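Local structure of Exo-1,3/1,4-beta-glucanase (Pseudoalteromonas sp., 3RRX) at residues 42-47 with 60-65; 213-218 with 257-262; 291-296 with 318-323; 305-310 with 326-331. The protein hydrolyses 1,3- and 1,4-linked beta-glucans as an exo-acting glucanase, and probably has the beta-glucosidase activity usual in glycoside hydrolase family 3. The protein carries 1 engineered substitution. All coordinates share one frame; numbering follows the deposited sequence. Where two conformers were deposited one is given.

Interaction 1: residues 42-47 with 60-65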
loop_
_atom_site.group_PDB
_atom_site.type_symbol
_atom_site.label_atom_id
_atom_site.label_comp_id
_atom_site.label_asym_id
_atom_site.label_seq_id
_atom_site.Cartn_x
_atom_site.Cartn_y
_atom_site.Cartn_z
ATOM N N MET A 42 -16.899 3.486 18.726
ATOM C CA MET A 42 -15.452 3.741 18.695
ATOM C C MET A 42 -14.584 2.481 18.679
ATOM O O MET A 42 -13.357 2.564 18.572
ATOM C CB MET A 42 -15.053 4.590 19.918
ATOM C CG MET A 42 -15.793 5.912 20.042
ATOM S SD MET A 42 -15.412 6.780 21.592
ATOM C CE MET A 42 -13.646 7.084 21.399
ATOM N N ILE A 43 -15.208 1.316 18.818
ATOM C CA ILE A 43 -14.483 0.054 18.922
ATOM C C ILE A 43 -14.593 -0.758 17.631
ATOM O O ILE A 43 -15.690 -0.908 17.094
ATOM C CB ILE A 43 -15.028 -0.811 20.087
ATOM C CG1 ILE A 43 -15.094 0.004 21.382
ATOM C CG2 ILE A 43 -14.174 -2.062 20.274
ATOM C CD1 ILE A 43 -13.783 0.672 21.759
ATOM N N GLN A 44 -13.464 -1.281 17.152
ATOM C CA GLN A 44 -13.426 -2.069 15.916
ATOM C C GLN A 44 -12.831 -3.464 16.100
ATOM O O GLN A 44 -11.606 -3.612 16.160
ATOM C CB GLN A 44 -12.599 -1.349 14.848
ATOM C CG GLN A 44 -12.565 -2.084 13.508
ATOM C CD GLN A 44 -11.621 -1.424 12.522
ATOM O OE1 GLN A 44 -10.452 -1.798 12.421
ATOM N NE2 GLN A 44 -12.119 -0.432 11.798
ATOM N N PRO A 45 -13.700 -4.489 16.155
ATOM C CA PRO A 45 -13.327 -5.910 16.173
ATOM C C PRO A 45 -12.892 -6.364 14.780
ATOM O O PRO A 45 -13.171 -5.670 13.801
ATOM C CB PRO A 45 -14.647 -6.620 16.529
ATOM C CG PRO A 45 -15.592 -5.530 16.976
ATOM C CD PRO A 45 -15.159 -4.306 16.263
ATOM N N GLU A 46 -12.243 -7.522 14.703
ATOM C CA GLU A 46 -11.811 -8.097 13.438
ATOM C C GLU A 46 -12.537 -9.438 13.221
ATOM O O GLU A 46 -12.836 -10.157 14.185
ATOM C CB GLU A 46 -10.293 -8.279 13.454
ATOM C CG GLU A 46 -9.652 -8.481 12.087
ATOM C CD GLU A 46 -9.657 -9.927 11.648
ATOM O OE1 GLU A 46 -9.663 -10.813 12.529
ATOM O OE2 GLU A 46 -9.649 -10.171 10.422
ATOM N N ILE A 47 -12.830 -9.771 11.965
ATOM C CA ILE A 47 -13.707 -10.906 11.668
ATOM C C ILE A 47 -13.182 -12.271 12.119
ATOM O O ILE A 47 -13.955 -13.213 12.268
ATOM C CB ILE A 47 -14.098 -10.978 10.174
ATOM C CG1 ILE A 47 -12.883 -11.312 9.308
ATOM C CG2 ILE A 47 -14.789 -9.682 9.726
ATOM C CD1 ILE A 47 -13.234 -11.494 7.846
ATOM N N PHE A 60 -21.182 -2.534 17.368
ATOM C CA PHE A 60 -19.915 -1.854 17.084
ATOM C C PHE A 60 -20.009 -0.959 15.846
ATOM O O PHE A 60 -20.677 -1.309 14.874
ATOM C CB PHE A 60 -18.795 -2.882 16.903
ATOM C CG PHE A 60 -18.533 -3.711 18.127
ATOM C CD1 PHE A 60 -18.012 -3.129 19.275
ATOM C CD2 PHE A 60 -18.806 -5.068 18.135
ATOM C CE1 PHE A 60 -17.764 -3.894 20.406
ATOM C CE2 PHE A 60 -18.557 -5.835 19.263
ATOM C CZ PHE A 60 -18.039 -5.246 20.394
ATOM N N GLY A 61 -19.324 0.184 15.879
ATOM C CA GLY A 61 -19.385 1.143 14.787
ATOM C C GLY A 61 -18.775 0.667 13.473
ATOM O O GLY A 61 -19.129 1.152 12.401
ATOM N N SER A 62 -17.851 -0.279 13.557
ATOM C CA SER A 62 -17.201 -0.833 12.367
ATOM C C SER A 62 -16.576 -2.155 12.726
ATOM O O SER A 62 -16.469 -2.499 13.904
ATOM C CB SER A 62 -16.106 0.107 11.838
ATOM O OG SER A 62 -15.031 0.248 12.767
ATOM N N TYR A 63 -16.162 -2.899 11.705
ATOM C CA TYR A 63 -15.410 -4.113 11.916
ATOM C C TYR A 63 -14.403 -4.297 10.766
ATOM O O TYR A 63 -14.544 -3.710 9.688
ATOM C CB TYR A 63 -16.356 -5.318 12.103
ATOM C CG TYR A 63 -17.204 -5.667 10.896
ATOM C CD1 TYR A 63 -18.330 -4.922 10.567
ATOM C CD2 TYR A 63 -16.882 -6.755 10.092
ATOM C CE1 TYR A 63 -19.108 -5.248 9.458
ATOM C CE2 TYR A 63 -17.649 -7.086 8.989
ATOM C CZ TYR A 63 -18.758 -6.333 8.673
ATOM O OH TYR A 63 -19.521 -6.681 7.571
ATOM N N LEU A 64 -13.369 -5.081 11.017
ATOM C CA LEU A 64 -12.233 -5.137 10.109
ATOM C C LEU A 64 -12.114 -6.462 9.370
ATOM O O LEU A 64 -12.202 -7.531 9.973
ATOM C CB LEU A 64 -10.941 -4.890 10.882
ATOM C CG LEU A 64 -9.635 -4.916 10.092
ATOM C CD1 LEU A 64 -9.606 -3.763 9.081
ATOM C CD2 LEU A 64 -8.439 -4.835 11.041
ATOM N N ASN A 65 -11.908 -6.364 8.059
ATOM C CA ASN A 65 -11.431 -7.480 7.244
ATOM C C ASN A 65 -9.911 -7.564 7.375
ATOM O O ASN A 65 -9.184 -6.914 6.626
ATOM C CB ASN A 65 -11.784 -7.258 5.770
ATOM C CG ASN A 65 -11.274 -8.378 4.880
ATOM O OD1 ASN A 65 -11.388 -9.549 5.232
ATOM N ND2 ASN A 65 -10.699 -8.024 3.729
HETATM O O HOH W 1 -15.782 1.176 15.272
#
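Pro45 lies over one face of the Phe60 ring, its CG 3.7 Å from the ring centroid and displaced toward the rim, a CH-pi contact. Ile43 meets the same ring obliquely through CB and CG2, at CD1 and CE1. Further along, Ile47 brings CG2 to the edge of Tyr63, in the plane of the ring, 3.6 Å from CD2.

Leu64 makes two backbone bonds, to the residues on either side of Glu46 in sequence: its N donates to Pro45 O at 2.9 Å, and its O accepts from Ile47 N at 3.1 Å.

The side-chain polar link is made by Gln44. With CG anti to the backbone N (chi1 -177°) and the chain extended beyond it, the amide reaches across to the 60-65 segment, and NE2 gives Ser62 OG a 3.1 Å bond that stays in the amide plane. The other amide atom, OE1, rests on Leu64 CB at 3.5 Å. A water joins Ser62 OG to Ile43 O, the latter bond weak. Ser62 O is buried against Pro45 CD and finds no polar partner.

Asn65 turns away to Thr109 on the next strand. Strand 43-44, helix 52-58 and strand 62-65 follow one another in the (alpha/beta)8, TIM-type barrel of the family 3 N-terminal domain, the single Glu46-Leu64 bridge tying the segments.

Interaction 2: residues 213-218 with 257-262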
loop_
_atom_site.group_PDB
_atom_site.type_symbol
_atom_site.label_atom_id
_atom_site.label_comp_id
_atom_site.label_asym_id
_atom_site.label_seq_id
_atom_site.Cartn_x
_atom_site.Cartn_y
_atom_site.Cartn_z
ATOM N N THR A 213 -8.925 5.972 4.132
ATOM C CA THR A 213 -8.027 6.301 5.247
ATOM C C THR A 213 -6.617 6.527 4.738
ATOM O O THR A 213 -6.037 5.647 4.096
ATOM C CB THR A 213 -7.930 5.164 6.288
ATOM O OG1 THR A 213 -9.181 5.007 6.957
ATOM C CG2 THR A 213 -6.847 5.489 7.337
ATOM N N ALA A 214 -6.045 7.692 5.038
ATOM C CA ALA A 214 -4.647 7.942 4.700
ATOM C C ALA A 214 -3.741 7.511 5.862
ATOM O O ALA A 214 -3.953 7.927 7.005
ATOM C CB ALA A 214 -4.426 9.417 4.345
ATOM N N LYS A 215 -2.750 6.669 5.555
ATOM C CA LYS A 215 -1.836 6.068 6.536
ATOM C C LYS A 215 -0.417 6.539 6.242
ATOM O O LYS A 215 -0.103 6.785 5.078
ATOM C CB LYS A 215 -1.814 4.535 6.356
ATOM C CG LYS A 215 -3.166 3.825 6.236
ATOM C CD LYS A 215 -2.940 2.356 5.838
ATOM C CE LYS A 215 -2.549 2.233 4.372
ATOM N NZ LYS A 215 -2.208 0.832 3.946
ATOM N N HIS A 216 0.460 6.671 7.243
ATOM C CA HIS A 216 0.148 6.661 8.669
ATOM C C HIS A 216 0.650 7.987 9.233
ATOM O O HIS A 216 1.708 8.475 8.830
ATOM C CB HIS A 216 0.920 5.555 9.392
ATOM C CG HIS A 216 0.577 4.167 8.951
ATOM N ND1 HIS A 216 1.148 3.573 7.847
ATOM C CD2 HIS A 216 -0.258 3.242 9.487
ATOM C CE1 HIS A 216 0.665 2.350 7.708
ATOM N NE2 HIS A 216 -0.185 2.123 8.695
ATOM N N PHE A 217 -0.077 8.565 10.180
ATOM C CA PHE A 217 0.336 9.831 10.776
ATOM C C PHE A 217 1.088 9.536 12.067
ATOM O O PHE A 217 0.463 9.093 13.030
ATOM C CB PHE A 217 -0.914 10.682 11.075
ATOM C CG PHE A 217 -0.609 12.121 11.352
ATOM C CD1 PHE A 217 -0.503 13.029 10.316
ATOM C CD2 PHE A 217 -0.410 12.566 12.652
ATOM C CE1 PHE A 217 -0.195 14.360 10.567
ATOM C CE2 PHE A 217 -0.109 13.894 12.911
ATOM C CZ PHE A 217 -0.001 14.795 11.872
ATOM N N VAL A 218 2.405 9.776 12.133
ATOM C CA VAL A 218 3.209 10.431 11.099
ATOM C C VAL A 218 4.687 10.108 11.375
ATOM O O VAL A 218 5.052 9.802 12.515
ATOM C CB VAL A 218 3.045 11.979 11.151
ATOM C CG1 VAL A 218 3.495 12.526 12.510
ATOM C CG2 VAL A 218 3.844 12.660 10.039
ATOM N N SER A 257 -10.611 9.604 6.856
ATOM C CA SER A 257 -9.958 8.971 7.994
ATOM C C SER A 257 -8.436 9.099 7.888
ATOM O O SER A 257 -7.886 9.113 6.791
ATOM C CB SER A 257 -10.348 7.492 8.057
ATOM O OG SER A 257 -9.726 6.853 9.162
ATOM N N VAL A 258 -7.772 9.213 9.038
ATOM C CA VAL A 258 -6.315 9.183 9.119
ATOM C C VAL A 258 -5.922 8.073 10.095
ATOM O O VAL A 258 -6.482 7.984 11.180
ATOM C CB VAL A 258 -5.782 10.550 9.622
ATOM C CG1 VAL A 258 -4.309 10.471 10.052
ATOM C CG2 VAL A 258 -5.981 11.609 8.548
ATOM N N MET A 259 -4.977 7.219 9.714
ATOM C CA MET A 259 -4.495 6.193 10.644
ATOM C C MET A 259 -3.218 6.639 11.368
ATOM O O MET A 259 -2.250 7.069 10.731
ATOM C CB MET A 259 -4.277 4.846 9.923
ATOM C CG MET A 259 -3.893 3.692 10.864
ATOM S SD MET A 259 -3.627 2.083 10.051
ATOM C CE MET A 259 -5.305 1.644 9.563
ATOM N N ALA A 260 -3.211 6.529 12.696
ATOM C CA ALA A 260 -2.012 6.877 13.468
ATOM C C ALA A 260 -0.918 5.829 13.267
ATOM O O ALA A 260 -1.201 4.686 12.901
ATOM C CB ALA A 260 -2.342 7.028 14.947
ATOM N N SER A 261 0.326 6.211 13.537
ATOM C CA SER A 261 1.481 5.369 13.202
ATOM C C SER A 261 2.069 4.614 14.403
ATOM O O SER A 261 1.980 5.070 15.547
ATOM C CB SER A 261 2.577 6.225 12.557
ATOM O OG SER A 261 2.989 7.269 13.447
ATOM N N PHE A 262 2.688 3.467 14.124
ATOM C CA PHE A 262 3.324 2.635 15.147
ATOM C C PHE A 262 4.592 3.254 15.745
ATOM O O PHE A 262 4.955 2.941 16.882
ATOM C CB PHE A 262 3.756 1.287 14.550
ATOM C CG PHE A 262 2.648 0.278 14.384
ATOM C CD1 PHE A 262 1.942 -0.195 15.483
ATOM C CD2 PHE A 262 2.369 -0.253 13.132
ATOM C CE1 PHE A 262 0.946 -1.153 15.326
ATOM C CE2 PHE A 262 1.373 -1.214 12.965
ATOM C CZ PHE A 262 0.662 -1.662 14.065
#
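Thr213 and Ser257 face each other across two parallel strands, OG1 and OG 2.9 Å apart in a weak hydrogen bond; Thr213 OG1 also takes a bond from Trp157. The methyl CG2 of Thr213 packs on Met259 CB at 3.7 Å. Ala214 is held through its backbone, N to Ser257 O at 2.9 Å and O receiving Met259 N at 3.0 Å, each donor tilted about 30° from the carbonyl plane. Lys215 runs beside Met259, CG against CB, before its amine goes on to a salt bridge with Asp110.

A cis peptide precedes His216, whose ring has Lys215 CB over its centre on one face. Met259 SD approaches this ring obliquely, 3.6 Å from CD2, the two side chains pointing the same way. Phe217 N makes a straight 2.7 Å bond to Met259 O, while Phe217 CB touches Val258 CG1. A second cis peptide leads into Val218, whose N makes a weak bond to Ser261 OG; that hydroxyl also bonds Asn263.

Strand 157-162 flanks 211-217 on one side and strand 290-292 borders 257-260 on the other. Helix 274-284 covers Phe217 and Val258, whereas Phe159 of strand 157-162 touches Thr213, Lys215 and Met259.

Interaction 3: residues 291-296 with 318-323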
loop_
_atom_site.group_PDB
_atom_site.type_symbol
_atom_site.label_atom_id
_atom_site.label_comp_id
_atom_site.label_asym_id
_atom_site.label_seq_id
_atom_site.Cartn_x
_atom_site.Cartn_y
_atom_site.Cartn_z
ATOM N N VAL A 291 -9.818 9.763 13.348
ATOM C CA VAL A 291 -8.551 9.052 13.469
ATOM C C VAL A 291 -8.809 7.596 13.878
ATOM O O VAL A 291 -9.537 7.345 14.836
ATOM C CB VAL A 291 -7.633 9.729 14.522
ATOM C CG1 VAL A 291 -6.358 8.908 14.723
ATOM C CG2 VAL A 291 -7.297 11.150 14.094
ATOM N N VAL A 292 -8.228 6.647 13.145
ATOM C CA VAL A 292 -8.285 5.236 13.524
ATOM C C VAL A 292 -6.884 4.795 13.953
ATOM O O VAL A 292 -5.888 5.242 13.379
ATOM C CB VAL A 292 -8.821 4.342 12.362
ATOM C CG1 VAL A 292 -7.935 4.479 11.113
ATOM C CG2 VAL A 292 -8.934 2.874 12.801
ATOM N N SER A 293 -6.787 3.950 14.977
ATOM C CA SER A 293 -5.474 3.441 15.369
ATOM C C SER A 293 -5.072 2.271 14.480
ATOM O O SER A 293 -5.898 1.737 13.743
ATOM C CB SER A 293 -5.460 3.015 16.841
ATOM O OG SER A 293 -6.399 1.983 17.087
ATOM N N ASP A 294 -3.796 1.885 14.541
ATOM C CA ASP A 294 -3.321 0.705 13.818
ATOM C C ASP A 294 -3.477 -0.544 14.701
ATOM O O ASP A 294 -3.852 -0.449 15.875
ATOM C CB ASP A 294 -1.859 0.908 13.356
ATOM C CG ASP A 294 -1.529 0.150 12.054
ATOM O OD1 ASP A 294 -2.179 -0.870 11.762
ATOM O OD2 ASP A 294 -0.610 0.577 11.320
ATOM N N TRP A 295 -3.183 -1.706 14.129
ATOM C CA TRP A 295 -3.498 -3.019 14.716
ATOM C C TRP A 295 -2.927 -3.222 16.131
ATOM O O TRP A 295 -1.732 -3.458 16.287
ATOM C CB TRP A 295 -2.962 -4.102 13.769
ATOM C CG TRP A 295 -3.283 -5.529 14.123
ATOM C CD1 TRP A 295 -2.716 -6.276 15.115
ATOM C CD2 TRP A 295 -4.192 -6.394 13.440
ATOM N NE1 TRP A 295 -3.241 -7.544 15.110
ATOM C CE2 TRP A 295 -4.141 -7.648 14.085
ATOM C CE3 TRP A 295 -5.044 -6.233 12.342
ATOM C CZ2 TRP A 295 -4.914 -8.737 13.674
ATOM C CZ3 TRP A 295 -5.819 -7.317 11.936
ATOM C CH2 TRP A 295 -5.747 -8.551 12.603
ATOM N N ASN A 296 -3.780 -3.145 17.151
ATOM C CA ASN A 296 -3.325 -3.224 18.550
ATOM C C ASN A 296 -2.204 -2.235 18.900
ATOM O O ASN A 296 -1.434 -2.460 19.843
ATOM C CB ASN A 296 -2.858 -4.640 18.902
ATOM C CG ASN A 296 -4.009 -5.597 19.129
ATOM O OD1 ASN A 296 -5.081 -5.194 19.576
ATOM N ND2 ASN A 296 -3.790 -6.882 18.827
ATOM N N ASP A 318 -9.995 8.244 17.495
ATOM C CA ASP A 318 -11.458 8.198 17.498
ATOM C C ASP A 318 -12.033 6.793 17.352
ATOM O O ASP A 318 -13.136 6.515 17.840
ATOM C CB ASP A 318 -11.995 9.089 16.382
ATOM C CG ASP A 318 -11.520 10.522 16.526
ATOM O OD1 ASP A 318 -11.605 11.038 17.658
ATOM O OD2 ASP A 318 -11.023 11.112 15.535
ATOM N N VAL A 319 -11.305 5.923 16.647
ATOM C CA VAL A 319 -11.713 4.528 16.473
ATOM C C VAL A 319 -10.541 3.611 16.797
ATOM O O VAL A 319 -9.440 3.778 16.261
ATOM C CB VAL A 319 -12.241 4.229 15.036
ATOM C CG1 VAL A 319 -12.498 2.710 14.855
ATOM C CG2 VAL A 319 -13.515 5.040 14.748
ATOM N N ILE A 320 -10.771 2.656 17.688
ATOM C CA ILE A 320 -9.691 1.798 18.163
ATOM C C ILE A 320 -9.687 0.455 17.436
ATOM O O ILE A 320 -10.667 -0.290 17.494
ATOM C CB ILE A 320 -9.786 1.559 19.681
ATOM C CG1 ILE A 320 -9.648 2.889 20.431
ATOM C CG2 ILE A 320 -8.685 0.606 20.134
ATOM C CD1 ILE A 320 -8.228 3.410 20.447
ATOM N N MET A 321 -8.590 0.163 16.741
ATOM C CA MET A 321 -8.454 -1.115 16.043
ATOM C C MET A 321 -7.988 -2.131 17.075
ATOM O O MET A 321 -6.807 -2.228 17.367
ATOM C CB MET A 321 -7.442 -1.006 14.894
ATOM C CG MET A 321 -7.362 -2.256 13.967
ATOM S SD MET A 321 -6.176 -2.042 12.616
ATOM C CE MET A 321 -6.990 -0.765 11.658
ATOM N N VAL A 322 -8.933 -2.869 17.643
ATOM C CA VAL A 322 -8.616 -3.856 18.663
ATOM C C VAL A 322 -9.248 -5.181 18.222
ATOM O O VAL A 322 -10.345 -5.561 18.645
ATOM C CB VAL A 322 -9.038 -3.374 20.086
ATOM C CG1 VAL A 322 -10.498 -2.876 20.104
ATOM C CG2 VAL A 322 -8.785 -4.455 21.146
ATOM N N PRO A 323 -8.556 -5.874 17.315
ATOM C CA PRO A 323 -9.162 -6.988 16.571
ATOM C C PRO A 323 -9.668 -8.137 17.446
ATOM O O PRO A 323 -10.716 -8.720 17.141
ATOM C CB PRO A 323 -8.023 -7.462 15.650
ATOM C CG PRO A 323 -6.770 -6.864 16.199
ATOM C CD PRO A 323 -7.179 -5.583 16.876
HETATM O O HOH W 2 -5.068 0.245 18.394
#
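Val291 O is gripped by two consecutive backbone N-H groups, Asp318 N at 2.8 Å and Val319 N at 2.9 Å, the second nearly in line with the carbonyl. The same valine donates its own N to Asp318 OD2 at 2.8 Å, almost straight at 174° and on the anti side of the carboxylate. Beyond them, Ser293 N points nearly end-on at Val319 O.

Ser293 then uses its side chain in place of a strand bond. OG sits between the backbone N and the carbonyl carbon (chi1 61°), where it receives Met321 N at 2.9 Å. A water bonds Asp294 O and Met321 O and also lies doubtfully close to this hydroxyl; Asn296 N bonds Met321 O as well.

The trans chi1 of Met321 sends its chain across to Trp295, where SD packs 3.4 Å from Trp295 N, an N-H taken by Asp294 OD1. Trp295 receives Pro323 over its six-membered ring, CG 3.7 Å from the centroid. Asn296 OD1 meets Pro323 CD at 3.4 Å.

Lys282 and Arg346 also pair with Asp318, and this positive surrounding probably favours its ionised form. The chemistry implies a short strand pairing around Val292 and Val319, after which backbone bonds are supplemented by a serine hydroxyl and by sulfur and ring packing.

Interaction 4: residues 305-310 with 326-331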
loop_
_atom_site.group_PDB
_atom_site.type_symbol
_atom_site.label_atom_id
_atom_site.label_comp_id
_atom_site.label_asym_id
_atom_site.label_seq_id
_atom_site.Cartn_x
_atom_site.Cartn_y
_atom_site.Cartn_z
ATOM N N ASP A 305 -2.728 -1.321 27.805
ATOM C CA ASP A 305 -2.507 -2.722 27.468
ATOM C C ASP A 305 -3.533 -3.151 26.429
ATOM O O ASP A 305 -4.290 -2.319 25.935
ATOM C CB ASP A 305 -2.521 -3.618 28.714
ATOM C CG ASP A 305 -3.828 -3.541 29.481
ATOM O OD1 ASP A 305 -4.901 -3.613 28.856
ATOM O OD2 ASP A 305 -3.780 -3.408 30.721
ATOM N N LEU A 306 -3.556 -4.433 26.079
ATOM C CA LEU A 306 -4.448 -4.902 25.018
ATOM C C LEU A 306 -5.913 -4.566 25.290
ATOM O O LEU A 306 -6.705 -4.379 24.357
ATOM C CB LEU A 306 -4.286 -6.413 24.795
ATOM C CG LEU A 306 -3.095 -6.823 23.916
ATOM C CD1 LEU A 306 -2.802 -8.314 24.049
ATOM C CD2 LEU A 306 -3.347 -6.447 22.458
ATOM N N GLU A 307 -6.268 -4.465 26.568
ATOM C CA GLU A 307 -7.671 -4.327 26.951
ATOM C C GLU A 307 -8.078 -2.921 27.439
ATOM O O GLU A 307 -9.234 -2.698 27.791
ATOM C CB GLU A 307 -8.036 -5.401 27.988
ATOM C CG GLU A 307 -7.815 -6.840 27.473
ATOM C CD GLU A 307 -8.243 -7.929 28.463
ATOM O OE1 GLU A 307 -8.221 -7.694 29.692
ATOM O OE2 GLU A 307 -8.599 -9.035 28.004
ATOM N N GLN A 308 -7.145 -1.973 27.433
ATOM C CA GLN A 308 -7.431 -0.615 27.929
ATOM C C GLN A 308 -6.467 0.411 27.369
ATOM O O GLN A 308 -5.255 0.209 27.417
ATOM C CB GLN A 308 -7.359 -0.568 29.457
ATOM C CG GLN A 308 -7.516 0.850 30.052
ATOM C CD GLN A 308 -6.199 1.646 30.138
ATOM O OE1 GLN A 308 -6.174 2.860 29.885
ATOM N NE2 GLN A 308 -5.112 0.971 30.529
ATOM N N CYS A 309 -6.989 1.513 26.837
ATOM C CA CYS A 309 -6.108 2.624 26.501
ATOM C C CYS A 309 -6.792 3.988 26.432
ATOM O O CYS A 309 -6.988 4.551 25.353
ATOM C CB CYS A 309 -5.307 2.349 25.223
ATOM S SG CYS A 309 -3.850 3.405 25.093
ATOM N N ALA A 310 -7.138 4.525 27.598
ATOM C CA ALA A 310 -7.693 5.866 27.670
ATOM C C ALA A 310 -6.752 6.891 27.042
ATOM O O ALA A 310 -7.205 7.848 26.406
ATOM C CB ALA A 310 -7.984 6.246 29.141
ATOM N N PHE A 326 -11.578 -6.737 21.813
ATOM C CA PHE A 326 -12.574 -5.673 21.732
ATOM C C PHE A 326 -13.624 -5.676 22.844
ATOM O O PHE A 326 -14.078 -4.610 23.276
ATOM C CB PHE A 326 -13.275 -5.711 20.370
ATOM C CG PHE A 326 -13.834 -7.059 20.014
ATOM C CD1 PHE A 326 -13.048 -7.997 19.357
ATOM C CD2 PHE A 326 -15.148 -7.387 20.327
ATOM C CE1 PHE A 326 -13.563 -9.244 19.024
ATOM C CE2 PHE A 326 -15.668 -8.626 20.001
ATOM C CZ PHE A 326 -14.877 -9.557 19.350
ATOM N N GLU A 327 -14.029 -6.861 23.297
ATOM C CA GLU A 327 -15.098 -6.935 24.292
ATOM C C GLU A 327 -14.634 -6.372 25.639
ATOM O O GLU A 327 -15.294 -5.512 26.223
ATOM C CB GLU A 327 -15.626 -8.372 24.429
ATOM C CG GLU A 327 -16.912 -8.465 25.227
ATOM C CD GLU A 327 -17.660 -9.774 25.011
ATOM O OE1 GLU A 327 -17.147 -10.658 24.297
ATOM O OE2 GLU A 327 -18.772 -9.910 25.557
ATOM N N ALA A 328 -13.491 -6.839 26.122
ATOM C CA ALA A 328 -12.903 -6.284 27.335
ATOM C C ALA A 328 -12.533 -4.805 27.155
ATOM O O ALA A 328 -12.692 -3.999 28.078
ATOM C CB ALA A 328 -11.684 -7.096 27.758
ATOM N N PHE A 329 -12.038 -4.439 25.975
ATOM C CA PHE A 329 -11.679 -3.039 25.736
ATOM C C PHE A 329 -12.918 -2.160 25.857
ATOM O O PHE A 329 -12.882 -1.073 26.443
ATOM C CB PHE A 329 -11.018 -2.860 24.368
ATOM C CG PHE A 329 -10.338 -1.535 24.199
ATOM C CD1 PHE A 329 -8.958 -1.424 24.344
ATOM C CD2 PHE A 329 -11.075 -0.397 23.916
ATOM C CE1 PHE A 329 -8.329 -0.202 24.208
ATOM C CE2 PHE A 329 -10.453 0.831 23.770
ATOM C CZ PHE A 329 -9.080 0.930 23.919
ATOM N N TYR A 330 -14.022 -2.654 25.312
ATOM C CA TYR A 330 -15.304 -1.969 25.388
ATOM C C TYR A 330 -15.740 -1.698 26.830
ATOM O O TYR A 330 -15.998 -0.555 27.210
ATOM C CB TYR A 330 -16.366 -2.790 24.660
ATOM C CG TYR A 330 -17.779 -2.293 24.877
ATOM C CD1 TYR A 330 -18.277 -1.226 24.142
ATOM C CD2 TYR A 330 -18.614 -2.897 25.807
ATOM C CE1 TYR A 330 -19.573 -0.771 24.329
ATOM C CE2 TYR A 330 -19.920 -2.443 26.005
ATOM C CZ TYR A 330 -20.386 -1.377 25.260
ATOM O OH TYR A 330 -21.671 -0.919 25.437
ATOM N N HIS A 331 -15.814 -2.750 27.633
ATOM C CA HIS A 331 -16.246 -2.601 29.019
ATOM C C HIS A 331 -15.305 -1.722 29.837
ATOM O O HIS A 331 -15.762 -0.923 30.645
ATOM C CB HIS A 331 -16.429 -3.969 29.669
ATOM C CG HIS A 331 -17.571 -4.749 29.092
ATOM N ND1 HIS A 331 -18.885 -4.376 29.270
ATOM C CD2 HIS A 331 -17.595 -5.859 28.317
ATOM C CE1 HIS A 331 -19.672 -5.232 28.641
ATOM N NE2 HIS A 331 -18.913 -6.138 28.050
#
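Phe329 leans from its helix against the loop carrying Glu307, Gln308 and Cys309. Its CB and CG both lie 3.9 Å from Glu307 O, the oxygen that also receives a CA-H...O contact from Phe329 CA at 3.2 Å. Farther out, CD1 comes to 3.5 Å from Glu307 C, with Gln308 N just beyond, and Leu306 O approaches the ring at its edge. CE1 reaches Cys309 N at 3.4 Å and Cys309 CB at 4.1 Å. At the tip, CZ lies 3.6 Å from Cys309 N. A trans chi1 of -166° carries the ring along the peptides of the loop.

Those peptides belong to a type I beta turn from Asp305 to Gln308. Asp305 OD1 accepts from Glu307 N at 2.8 Å through its anti lone pair, forming an Asx turn within it. The turn leads directly into helix 310-315, with Cys309 at the N-cap position and tied by a disulfide to Cys304.

Ala328 supplies the other patch of the contact. Glu307, extended beyond CG, lies alongside its methyl group, CD 3.6 Å from CB and the carboxylate oxygens close by. No hydrogen bond crosses between 305-310 and 326-331; Glu307 O instead accepts one from Asn332, a turn further along the helix, and His298 meets the Phe329 ring edge-to-face.

Interactions 1, 2 and 3 are buried, whereas interaction 4 is partly buried, its centre about 28 Å from the centre of the chain, against about 12 Å for that of interaction 2. Interactions 1, 2 and 3 all reach the barrel sheet, in which 257-260 and 290-292 are neighbours. Interactions 1 and 3 are also joined where strand 43-44 runs beside 320-321, with Met42 O and Gln44 N meeting Ile320. Interaction 4 packs outside these strands, Phe326 on Pro45 and Phe60, Phe329 on Ile43 and Ile320. Backbone pairing dominates interaction 2, whose side-chain bonds are weak; interactions 1 and 3 have sound ones, and interaction 4 relies on ring and methyl packing.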